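Local coordinates for protein endosialidase (Enterobacteria phage phi92, PDB 4HIZ) that probably hydrolyses internal alpha-2,8 and alpha-2,9 linkages of sialic acid polymers, as a trimeric phage endosialidase with a sialidase-fold beta-propeller, at residues A[83-88]-A[147-152]; A[114-119]-A[130-135]. All blocks are in the same frame, centred on the assembly; numbering follows the deposited sequence.

Contact 1: A[83-88]-A[147-152]. With EDO (1,2-ethanediol), chain P.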
# COMPACT_ATOMS: atom_id res chain seq x y z
N ASN A 83 9.41 -5.81 14.45
CA ASN A 83 10.58 -5.65 13.58
C ASN A 83 11.64 -4.96 14.40
O ASN A 83 11.50 -3.78 14.73
CB ASN A 83 10.22 -4.76 12.38
CG ASN A 83 9.12 -5.39 11.55
OD1 ASN A 83 9.20 -6.58 11.21
ND2 ASN A 83 8.09 -4.59 11.19
N ALA A 84 12.74 -5.67 14.68
CA ALA A 84 13.71 -5.12 15.60
C ALA A 84 15.09 -5.75 15.39
O ALA A 84 15.24 -6.67 14.59
CB ALA A 84 13.21 -5.35 17.07
N TRP A 85 16.06 -5.22 16.12
CA TRP A 85 17.44 -5.78 16.15
C TRP A 85 18.16 -5.76 14.80
O TRP A 85 18.50 -6.83 14.25
CB TRP A 85 17.44 -7.24 16.72
CG TRP A 85 16.67 -7.35 18.02
CD1 TRP A 85 17.06 -6.94 19.28
CD2 TRP A 85 15.37 -7.92 18.17
NE1 TRP A 85 16.05 -7.19 20.19
CE2 TRP A 85 15.01 -7.81 19.54
CE3 TRP A 85 14.48 -8.55 17.29
CZ2 TRP A 85 13.76 -8.24 20.03
CZ3 TRP A 85 13.23 -8.99 17.78
CH2 TRP A 85 12.90 -8.87 19.16
N THR A 86 18.45 -4.56 14.28
CA THR A 86 19.49 -4.52 13.23
C THR A 86 20.86 -4.89 13.83
O THR A 86 21.73 -5.29 13.08
CB THR A 86 19.63 -3.14 12.60
OG1 THR A 86 20.03 -2.22 13.62
CG2 THR A 86 18.27 -2.67 11.96
N GLN A 87 21.03 -4.79 15.16
CA GLN A 87 22.36 -5.08 15.78
C GLN A 87 22.88 -6.44 15.33
O GLN A 87 22.12 -7.41 15.29
CB GLN A 87 22.29 -5.04 17.33
CG GLN A 87 21.34 -6.06 17.89
CD GLN A 87 21.29 -6.07 19.44
OE1 GLN A 87 20.27 -6.42 20.02
NE2 GLN A 87 22.41 -5.71 20.09
N ASP A 88 24.15 -6.52 14.93
CA ASP A 88 24.92 -5.43 14.34
C ASP A 88 25.28 -5.94 12.94
O ASP A 88 26.35 -6.56 12.76
CB ASP A 88 26.19 -5.11 15.16
CG ASP A 88 27.02 -3.99 14.55
OD1 ASP A 88 26.46 -3.22 13.70
OD2 ASP A 88 28.22 -3.85 14.90
N HIS A 147 17.99 -17.11 14.29
CA HIS A 147 18.26 -15.83 14.94
C HIS A 147 19.61 -15.36 14.39
O HIS A 147 20.47 -16.16 14.05
CB HIS A 147 18.36 -16.11 16.46
CG HIS A 147 18.61 -14.91 17.31
ND1 HIS A 147 19.88 -14.48 17.66
CD2 HIS A 147 17.75 -14.09 17.97
CE1 HIS A 147 19.78 -13.44 18.47
NE2 HIS A 147 18.50 -13.18 18.67
N CYS A 148 19.81 -14.05 14.28
CA CYS A 148 21.09 -13.57 13.79
C CYS A 148 21.36 -12.16 14.26
O CYS A 148 20.48 -11.28 14.14
CB CYS A 148 21.08 -13.59 12.24
SG CYS A 148 22.63 -12.99 11.46
N MET A 149 22.57 -11.94 14.78
CA MET A 149 23.07 -10.59 15.06
C MET A 149 24.45 -10.33 14.44
O MET A 149 25.07 -9.30 14.73
CB MET A 149 23.09 -10.31 16.57
CG MET A 149 21.66 -10.21 17.17
SD MET A 149 21.79 -9.91 18.93
CE MET A 149 20.04 -9.63 19.29
N SER A 150 24.94 -11.24 13.60
CA SER A 150 26.24 -11.03 12.96
C SER A 150 26.08 -11.34 11.48
O SER A 150 25.75 -12.49 11.13
CB SER A 150 27.29 -11.99 13.57
OG SER A 150 28.54 -11.77 12.93
N MET A 151 26.31 -10.34 10.63
CA MET A 151 26.21 -10.51 9.18
C MET A 151 27.03 -9.42 8.50
O MET A 151 27.15 -8.30 9.02
CB MET A 151 24.73 -10.31 8.75
CG MET A 151 24.47 -10.55 7.24
SD MET A 151 22.71 -10.33 6.82
CE MET A 151 21.98 -11.80 7.56
N GLY A 152 27.58 -9.74 7.33
CA GLY A 152 28.28 -8.74 6.54
C GLY A 152 28.83 -9.36 5.27
O GLY A 152 28.47 -10.48 4.88
C1 EDO P . 16.44 -10.97 19.97
O1 EDO P . 17.44 -11.67 20.72
C2 EDO P . 15.10 -11.57 20.33
O2 EDO P . 15.07 -11.62 21.76

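Contact 2: A[114-119]-A[130-135]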
# COMPACT_ATOMS: atom_id res chain seq x y z
N VAL A 114 14.88 -14.06 9.96
CA VAL A 114 15.94 -13.09 9.70
C VAL A 114 15.60 -12.44 8.36
O VAL A 114 15.20 -13.14 7.45
CB VAL A 114 17.31 -13.79 9.65
CG1 VAL A 114 18.42 -12.77 9.38
CG2 VAL A 114 17.55 -14.52 11.00
N ALA A 115 15.70 -11.13 8.26
CA ALA A 115 15.17 -10.44 7.07
C ALA A 115 16.03 -9.25 6.75
O ALA A 115 16.91 -8.90 7.51
CB ALA A 115 13.74 -9.94 7.43
N TRP A 116 15.77 -8.57 5.64
CA TRP A 116 16.36 -7.24 5.50
C TRP A 116 15.41 -6.34 4.74
O TRP A 116 14.47 -6.81 4.08
CB TRP A 116 17.74 -7.25 4.81
CG TRP A 116 17.84 -7.83 3.38
CD1 TRP A 116 16.90 -7.76 2.36
CD2 TRP A 116 18.98 -8.50 2.83
NE1 TRP A 116 17.40 -8.37 1.21
CE2 TRP A 116 18.66 -8.86 1.49
CE3 TRP A 116 20.22 -8.87 3.37
CZ2 TRP A 116 19.57 -9.53 0.68
CZ3 TRP A 116 21.13 -9.55 2.55
CH2 TRP A 116 20.79 -9.88 1.23
N VAL A 117 15.63 -5.05 4.91
CA VAL A 117 15.12 -4.06 3.94
C VAL A 117 16.33 -3.33 3.36
O VAL A 117 17.43 -3.34 3.95
CB VAL A 117 14.10 -3.02 4.55
CG1 VAL A 117 12.79 -3.74 4.98
CG2 VAL A 117 14.75 -2.25 5.73
N LYS A 118 16.14 -2.71 2.19
CA LYS A 118 17.27 -2.15 1.45
C LYS A 118 16.90 -0.78 0.94
O LYS A 118 15.71 -0.52 0.70
CB LYS A 118 17.59 -3.02 0.22
CG LYS A 118 17.73 -4.52 0.52
CD LYS A 118 18.10 -5.29 -0.77
CE LYS A 118 16.99 -5.20 -1.83
NZ LYS A 118 17.16 -6.25 -2.93
N SER A 119 17.90 0.08 0.73
CA SER A 119 17.65 1.37 0.06
C SER A 119 18.54 1.51 -1.14
O SER A 119 19.76 1.39 -1.03
CB SER A 119 17.92 2.56 0.99
OG SER A 119 17.66 3.77 0.25
N GLU A 130 12.45 -8.62 3.06
CA GLU A 130 12.69 -9.91 2.42
C GLU A 130 13.18 -10.86 3.49
O GLU A 130 14.12 -10.54 4.21
CB GLU A 130 13.75 -9.81 1.31
CG GLU A 130 14.09 -11.17 0.71
CD GLU A 130 15.14 -11.13 -0.38
OE1 GLU A 130 15.66 -10.03 -0.74
OE2 GLU A 130 15.44 -12.23 -0.88
N TRP A 131 12.53 -12.01 3.56
CA TRP A 131 12.96 -13.06 4.49
C TRP A 131 14.18 -13.75 3.92
O TRP A 131 14.18 -14.21 2.76
CB TRP A 131 11.84 -14.06 4.71
CG TRP A 131 10.63 -13.47 5.43
CD1 TRP A 131 10.60 -12.37 6.26
CD2 TRP A 131 9.28 -13.95 5.35
NE1 TRP A 131 9.29 -12.14 6.71
CE2 TRP A 131 8.48 -13.11 6.18
CE3 TRP A 131 8.68 -15.02 4.68
CZ2 TRP A 131 7.10 -13.29 6.31
CZ3 TRP A 131 7.29 -15.22 4.83
CH2 TRP A 131 6.52 -14.35 5.63
N LEU A 132 15.22 -13.85 4.75
CA LEU A 132 16.48 -14.47 4.35
C LEU A 132 16.55 -15.89 4.88
O LEU A 132 17.11 -16.77 4.23
CB LEU A 132 17.66 -13.69 4.92
CG LEU A 132 17.69 -12.25 4.38
CD1 LEU A 132 18.69 -11.44 5.23
CD2 LEU A 132 18.04 -12.20 2.86
N THR A 133 16.02 -16.12 6.09
CA THR A 133 15.89 -17.49 6.58
C THR A 133 14.43 -17.89 6.51
O THR A 133 13.55 -17.05 6.73
CB THR A 133 16.38 -17.63 8.06
OG1 THR A 133 15.66 -16.72 8.93
CG2 THR A 133 17.84 -17.25 8.17
N PRO A 134 14.14 -19.16 6.20
CA PRO A 134 12.76 -19.63 6.33
C PRO A 134 12.50 -19.91 7.80
O PRO A 134 13.44 -19.83 8.61
CB PRO A 134 12.79 -20.97 5.61
CG PRO A 134 14.18 -21.49 5.94
CD PRO A 134 15.09 -20.26 5.93
N ILE A 135 11.26 -20.20 8.17
CA ILE A 135 11.03 -20.76 9.51
C ILE A 135 11.85 -22.05 9.58
O ILE A 135 11.93 -22.79 8.58
CB ILE A 135 9.54 -21.04 9.75
CG1 ILE A 135 8.73 -19.73 9.67
CG2 ILE A 135 9.34 -21.73 11.11
CD1 ILE A 135 9.18 -18.69 10.71
O HOH W 1 15.56 -8.60 -2.85

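Contact 1: A[83-88]-A[147-152]
M149 and Q87 run side by side and point the same way, so the thioether of one is laid against the amide of the other. Between the two side chains the shortest distance is 3.3 Å, from M149 CE to Q87 OE1; the polar end of the amide has its main partner in E349. The methionine chain is extended beyond CG (chi2 179°, chi3 173°), which places CE against both the amide and the indole of W85, where it meets CD1 obliquely at 4.0 Å. One face of that indole is occupied by a 1,2-ethanediol, probably from the crystallisation liquor, with C1 3.5 Å above the ring plane and over its centre; A84 CB packs on the opposite face, nearer the rim. The diol's O1 is hydrogen-bonded to H147 NE2 at 2.8 Å, and H147 ND1 is held by E163. In the backbone, D88 N, itself the nitrogen of the cis peptide between Q87 and D88, donates to M149 O at 2.9 Å. The D88 carboxylate leads away from 147-152, OD2 to K353 (a salt bridge) and S294, OD1 to S476. Such buried packing of a loop leaving strand 82-84 against the corner of strand 144-154 joins neighbouring sheets of the catalytic beta-propeller.

Contact 2: A[114-119]-A[130-135]
A beta hairpin of the catalytic propeller brings strand 113-119 alongside the short strand 130-131, paired antiparallel. W116 and E130 form a hydrogen-bonded pair, W116 N to E130 O and E130 N to W116 O, both 2.9 Å, and A115 faces W131 as the adjacent non-hydrogen-bonded pair. Past the strand end the chain still grips V114: its carbonyl O takes the N-H of L132 at 2.8 Å and, weakly, that of T133, while V114 N donates to T133 OG1 at 3.0 Å. With chi1 at 57°, that hydroxyl sits between its own backbone N and carbonyl carbon, close to V114 CB as well. L132 crosses the W116 indole at about a right angle and sets CD2 over the face, 3.6 Å from the centroid of the six-membered ring, a CH-pi contact. E130 lies beside the same indole, its OE2 bonded to W267 NE1. A water joins E130 OE1 to K118 NZ, whose ammonium also forms a salt bridge with D511 of a neighbouring subunit. W116 NE1 donates a hydrogen bond to E130 OE1 at 3.1 Å, from above the carboxylate plane, with ring and carboxylate planes 88° apart.

In the fold
Along the chain contact 2 is nested inside contact 1: the hairpin of 114-119 and 130-135 falls within the loop closed by 83-88 and 147-152. Their centres are about 11 Å apart, and both lie in the catalytic beta-propeller range. Strands 82-84, 113-119 and 130-131 belong to one antiparallel sheet, with 96-104 between the first two, whereas 144-154 is an edge strand of the next sheet. The contacts touch directly: M151 CE lies 4.0 Å from L132 CD1, and C148 CB lies 3.9 Å from V114 CG2. Local pairing thus builds one sheet, and longer-range packing sets it against its neighbour, while contact 2 also reaches other subunits of the trimer.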